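Local coordinates for protein ribosomal processing cysteine protease Prp (Streptococcus mutans, PDB 2G0I) that probably acts as a cysteine protease of the Prp family, with a likely role in ribosome biogenesis, at residues L118-E121 with A122-L125; Y61-D64 with I65-A69. One frame throughout, in Å; residues are numbered along the deposited sequence.

Overall arrangement
From the N terminus the chain runs through the hairpin of strands 36-43 and 46-53 and enters helix 61-84, whose first turns hold interaction 2. Strands 90-94 and 100-104 follow, then helix 114-133 with interaction 1, and strand 138-144 ends the chain. Each contact joins consecutive residues of one helix, so neither closes a loop; they come in series, neither nesting nor crossing. The centres of interaction 1 and interaction 2 lie about 20 Å apart. The nearest atoms of interaction 1 and interaction 2 are about 7 Å apart, without touching. The two helices form one layer of this two-layer alpha-beta sandwich, packed on the mixed sheet, and both contacts also meet the second subunit.

Interaction 1. Residues L118-E121 with A122-L125; sequences LLFE and AFLL
Residues Leu118-Glu121 and Ala122-Leu125 are successive turns of one alpha-helix, joined by four i+4 to i backbone hydrogen bonds: Ala122 N to Leu118 O (2.9 Å), Phe123 N to Leu119 O (3.0 Å), Leu124 N to Phe120 O (2.9 Å) and Leu125 N to Glu121 O (2.8 Å). The Leu124 bond is the straightest, its N-H...O angle being 167°. A few side-chain contacts accompany these bonds. On the sheet-facing side the two phenylalanines meet at one corner, Phe120 CE2 lying 4.4 Å from Phe123 CD2 in an oblique, loose apolar contact. Glu121 and Leu124 run side by side in the same direction. With CG beside its own backbone N and a bend at chi2 (-86°), Glu121 brings OE1 to 3.8 Å from Leu124 CD2, a methyl flanking the carboxylate. OE2 of that carboxylate forms a salt bridge with Arg42, which ties the helix to strand 36-43 and would be expected to favour the ionised form. The methyl of Ala122 rests against the carbonyls of the preceding turn, with CB 3.5 Å from Leu119 O. Around the helix, Phe120 reaches Leu47 and Val50 of strand 46-53 and Phe40 of strand 36-43, whereas Phe123 touches Val50 and, on helix 61-84, Leu73, Ser74 and Leu77. Leu119 and Ala122 pack reciprocally against Ala122 and Leu119 of the second subunit, placing this helix at the dimer interface between its own sheet and the partner chain.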
loop_
_atom_site.group_PDB
_atom_site.type_symbol
_atom_site.label_atom_id
_atom_site.label_comp_id
_atom_site.label_asym_id
_atom_site.label_seq_id
_atom_site.Cartn_x
_atom_site.Cartn_y
_atom_site.Cartn_z
ATOM N N LEU B 118 -11.568 -3.735 5.109
ATOM C CA LEU B 118 -11.260 -2.662 4.151
ATOM C C LEU B 118 -9.774 -2.673 3.827
ATOM O O LEU B 118 -9.406 -2.569 2.661
ATOM C CB LEU B 118 -11.644 -1.288 4.675
ATOM C CG LEU B 118 -11.282 -0.128 3.720
ATOM C CD1 LEU B 118 -11.961 -0.235 2.352
ATOM C CD2 LEU B 118 -11.704 1.153 4.368
ATOM N N LEU B 119 -8.932 -2.772 4.845
ATOM C CA LEU B 119 -7.472 -2.846 4.637
ATOM C C LEU B 119 -7.072 -4.078 3.810
ATOM O O LEU B 119 -6.244 -4.003 2.882
ATOM C CB LEU B 119 -6.742 -2.840 5.987
ATOM C CG LEU B 119 -6.843 -1.482 6.724
ATOM C CD1 LEU B 119 -6.291 -1.642 8.145
ATOM C CD2 LEU B 119 -6.080 -0.427 5.917
ATOM N N PHE B 120 -7.672 -5.207 4.133
ATOM C CA PHE B 120 -7.377 -6.461 3.442
ATOM C C PHE B 120 -7.837 -6.390 1.964
ATOM O O PHE B 120 -7.151 -6.905 1.063
ATOM C CB PHE B 120 -8.084 -7.625 4.172
ATOM C CG PHE B 120 -7.352 -8.956 4.084
ATOM C CD1 PHE B 120 -7.500 -9.889 5.113
ATOM C CD2 PHE B 120 -6.472 -9.239 3.015
ATOM C CE1 PHE B 120 -6.782 -11.114 5.067
ATOM C CE2 PHE B 120 -5.754 -10.455 2.954
ATOM C CZ PHE B 120 -5.936 -11.398 3.981
ATOM N N GLU B 121 -8.983 -5.776 1.705
ATOM C CA GLU B 121 -9.473 -5.625 0.315
ATOM C C GLU B 121 -8.602 -4.652 -0.454
ATOM O O GLU B 121 -8.362 -4.853 -1.650
ATOM C CB GLU B 121 -10.924 -5.144 0.274
ATOM C CG GLU B 121 -11.893 -6.194 0.851
ATOM C CD GLU B 121 -12.392 -7.245 -0.120
ATOM O OE1 GLU B 121 -11.952 -7.279 -1.297
ATOM O OE2 GLU B 121 -13.294 -8.005 0.313
ATOM N N ALA B 122 -8.141 -3.593 0.222
ATOM C CA ALA B 122 -7.189 -2.655 -0.435
ATOM C C ALA B 122 -5.916 -3.368 -0.843
ATOM O O ALA B 122 -5.363 -3.102 -1.889
ATOM C CB ALA B 122 -6.858 -1.539 0.483
ATOM N N PHE B 123 -5.427 -4.244 0.017
ATOM C CA PHE B 123 -4.250 -5.065 -0.308
ATOM C C PHE B 123 -4.531 -5.975 -1.484
ATOM O O PHE B 123 -3.713 -6.067 -2.403
ATOM C CB PHE B 123 -3.791 -5.877 0.913
ATOM C CG PHE B 123 -2.636 -6.781 0.623
ATOM C CD1 PHE B 123 -1.369 -6.231 0.293
ATOM C CD2 PHE B 123 -2.807 -8.163 0.659
ATOM C CE1 PHE B 123 -0.286 -7.062 0.023
ATOM C CE2 PHE B 123 -1.714 -9.035 0.393
ATOM C CZ PHE B 123 -0.469 -8.475 0.064
ATOM N N LEU B 124 -5.659 -6.673 -1.450
ATOM C CA LEU B 124 -6.035 -7.510 -2.610
ATOM C C LEU B 124 -6.117 -6.666 -3.885
ATOM O O LEU B 124 -5.715 -7.096 -4.972
ATOM C CB LEU B 124 -7.385 -8.208 -2.338
ATOM C CG LEU B 124 -8.052 -8.941 -3.519
ATOM C CD1 LEU B 124 -7.161 -10.056 -3.953
ATOM C CD2 LEU B 124 -9.446 -9.403 -3.109
ATOM N N LEU B 125 -6.681 -5.469 -3.768
ATOM C CA LEU B 125 -6.800 -4.572 -4.940
ATOM C C LEU B 125 -5.397 -4.254 -5.483
ATOM O O LEU B 125 -5.161 -4.325 -6.684
ATOM C CB LEU B 125 -7.551 -3.286 -4.568
ATOM C CG LEU B 125 -7.788 -2.311 -5.743
ATOM C CD1 LEU B 125 -8.671 -2.945 -6.864
ATOM C CD2 LEU B 125 -8.418 -1.041 -5.234
#

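Interaction 2. Residues Y61-D64 with I65-A69; sequences YGFD and IVCAA
Four backbone hydrogen bonds link Tyr61-Asp64 to Ile65-Ala69: Cys67 N to Phe63 O (2.8 Å), Ala68 N to Asp64 O (2.9 Å), Ile65 N to Tyr61 O (3.0 Å) and Val66 N to Gly62 O (3.2 Å). They make the opening turns of helix 61-84. The Asp64 carboxylate turns back toward the chain entering the helix, its OD1 accepting a hydrogen bond from Ser58 N and its OD2 a weak one from Gly59 N. Across the subunit boundary, Tyr61 OH is hydrogen-bonded to OD2 of Asp64 in the second subunit.

Cys67 and Phe63, four residues apart, form a sulfur-aromatic contact. With SG beside its own backbone N (chi1 -75°), Cys67 lifts the sulfur over one face of the Phe63 ring, 3.5 Å from the ring centroid and 28° off the normal. Cys67 SG is displaced toward the rim, nearest Phe63 CE2 at 3.1 Å, a tight approach. In this two-layer alpha-beta sandwich the pair lies where the start of the helix meets the sheet: both side chains touch Ile36 of strand 36-43, and Phe63 also packs on Ser34 and Ser58.

Two residues earlier, Tyr61 and Ile65 form a CH-pi contact. Tyr61 has CG anti to N (chi1 -180°), which swings its ring outward and forward, across the Ile65 side chain, to receive Ile65 CG1 over one face, 4.1 Å from the centroid. Farther along the same branch, Ile65 CD1 reaches Tyr61 CZ at 4.2 Å. Outward from this pair, Ile65 and Ala68 pack on Ile65 of the second subunit, while Val66 leans on Ile36, Ser134 and Phe137 of its own chain.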
loop_
_atom_site.group_PDB
_atom_site.type_symbol
_atom_site.label_atom_id
_atom_site.label_comp_id
_atom_site.label_asym_id
_atom_site.label_seq_id
_atom_site.Cartn_x
_atom_site.Cartn_y
_atom_site.Cartn_z
ATOM N N TYR B 61 16.475 -6.757 -12.219
ATOM C CA TYR B 61 15.997 -5.397 -12.002
ATOM C C TYR B 61 14.443 -5.294 -12.037
ATOM O O TYR B 61 13.836 -5.000 -10.998
ATOM C CB TYR B 61 16.690 -4.394 -12.950
ATOM C CG TYR B 61 16.209 -2.975 -12.731
ATOM C CD1 TYR B 61 16.761 -2.178 -11.723
ATOM C CD2 TYR B 61 15.158 -2.457 -13.491
ATOM C CE1 TYR B 61 16.299 -0.871 -11.493
ATOM C CE2 TYR B 61 14.660 -1.166 -13.253
ATOM C CZ TYR B 61 15.246 -0.381 -12.269
ATOM O OH TYR B 61 14.773 0.892 -12.062
ATOM N N GLY B 62 13.821 -5.599 -13.184
ATOM C CA GLY B 62 12.362 -5.465 -13.359
ATOM C C GLY B 62 11.569 -6.164 -12.261
ATOM O O GLY B 62 10.632 -5.595 -11.698
ATOM N N PHE B 63 11.982 -7.385 -11.934
ATOM C CA PHE B 63 11.289 -8.209 -10.963
ATOM C C PHE B 63 11.517 -7.658 -9.567
ATOM O O PHE B 63 10.610 -7.664 -8.750
ATOM C CB PHE B 63 11.778 -9.661 -11.044
ATOM C CG PHE B 63 11.213 -10.568 -9.971
ATOM C CD1 PHE B 63 9.906 -11.038 -10.049
ATOM C CD2 PHE B 63 12.009 -10.973 -8.908
ATOM C CE1 PHE B 63 9.397 -11.892 -9.055
ATOM C CE2 PHE B 63 11.513 -11.820 -7.922
ATOM C CZ PHE B 63 10.203 -12.281 -7.996
ATOM N N ASP B 64 12.714 -7.154 -9.291
ATOM C CA ASP B 64 12.970 -6.631 -7.952
ATOM C C ASP B 64 12.218 -5.335 -7.649
ATOM O O ASP B 64 11.901 -5.060 -6.485
ATOM C CB ASP B 64 14.469 -6.550 -7.689
ATOM C CG ASP B 64 15.105 -7.951 -7.634
ATOM O OD1 ASP B 64 14.369 -8.986 -7.603
ATOM O OD2 ASP B 64 16.329 -8.030 -7.626
ATOM N N ILE B 65 11.921 -4.567 -8.690
ATOM C CA ILE B 65 11.032 -3.377 -8.570
ATOM C C ILE B 65 9.609 -3.854 -8.216
ATOM O O ILE B 65 8.958 -3.312 -7.312
ATOM C CB ILE B 65 11.012 -2.573 -9.878
ATOM C CG1 ILE B 65 12.360 -1.866 -10.081
ATOM C CG2 ILE B 65 9.853 -1.602 -9.910
ATOM C CD1 ILE B 65 12.811 -1.002 -8.918
ATOM N N VAL B 66 9.148 -4.902 -8.901
ATOM C CA VAL B 66 7.848 -5.506 -8.543
ATOM C C VAL B 66 7.854 -6.084 -7.130
ATOM O O VAL B 66 6.851 -5.955 -6.387
ATOM C CB VAL B 66 7.393 -6.580 -9.566
ATOM C CG1 VAL B 66 6.154 -7.337 -9.043
ATOM C CG2 VAL B 66 7.124 -5.944 -10.936
ATOM N N CYS B 67 8.951 -6.734 -6.745
ATOM C CA CYS B 67 9.076 -7.290 -5.403
ATOM C C CYS B 67 8.977 -6.206 -4.357
ATOM O O CYS B 67 8.362 -6.383 -3.311
ATOM C CB CYS B 67 10.413 -7.987 -5.198
ATOM S SG CYS B 67 10.490 -9.577 -6.001
ATOM N N ALA B 68 9.631 -5.085 -4.630
ATOM C CA ALA B 68 9.585 -3.931 -3.723
ATOM C C ALA B 68 8.133 -3.450 -3.562
ATOM O O ALA B 68 7.703 -3.196 -2.419
ATOM C CB ALA B 68 10.463 -2.823 -4.261
ATOM N N ALA B 69 7.406 -3.343 -4.678
ATOM C CA ALA B 69 5.963 -3.011 -4.654
ATOM C C ALA B 69 5.143 -3.980 -3.794
ATOM O O ALA B 69 4.352 -3.563 -2.929
ATOM C CB ALA B 69 5.406 -2.997 -6.069
#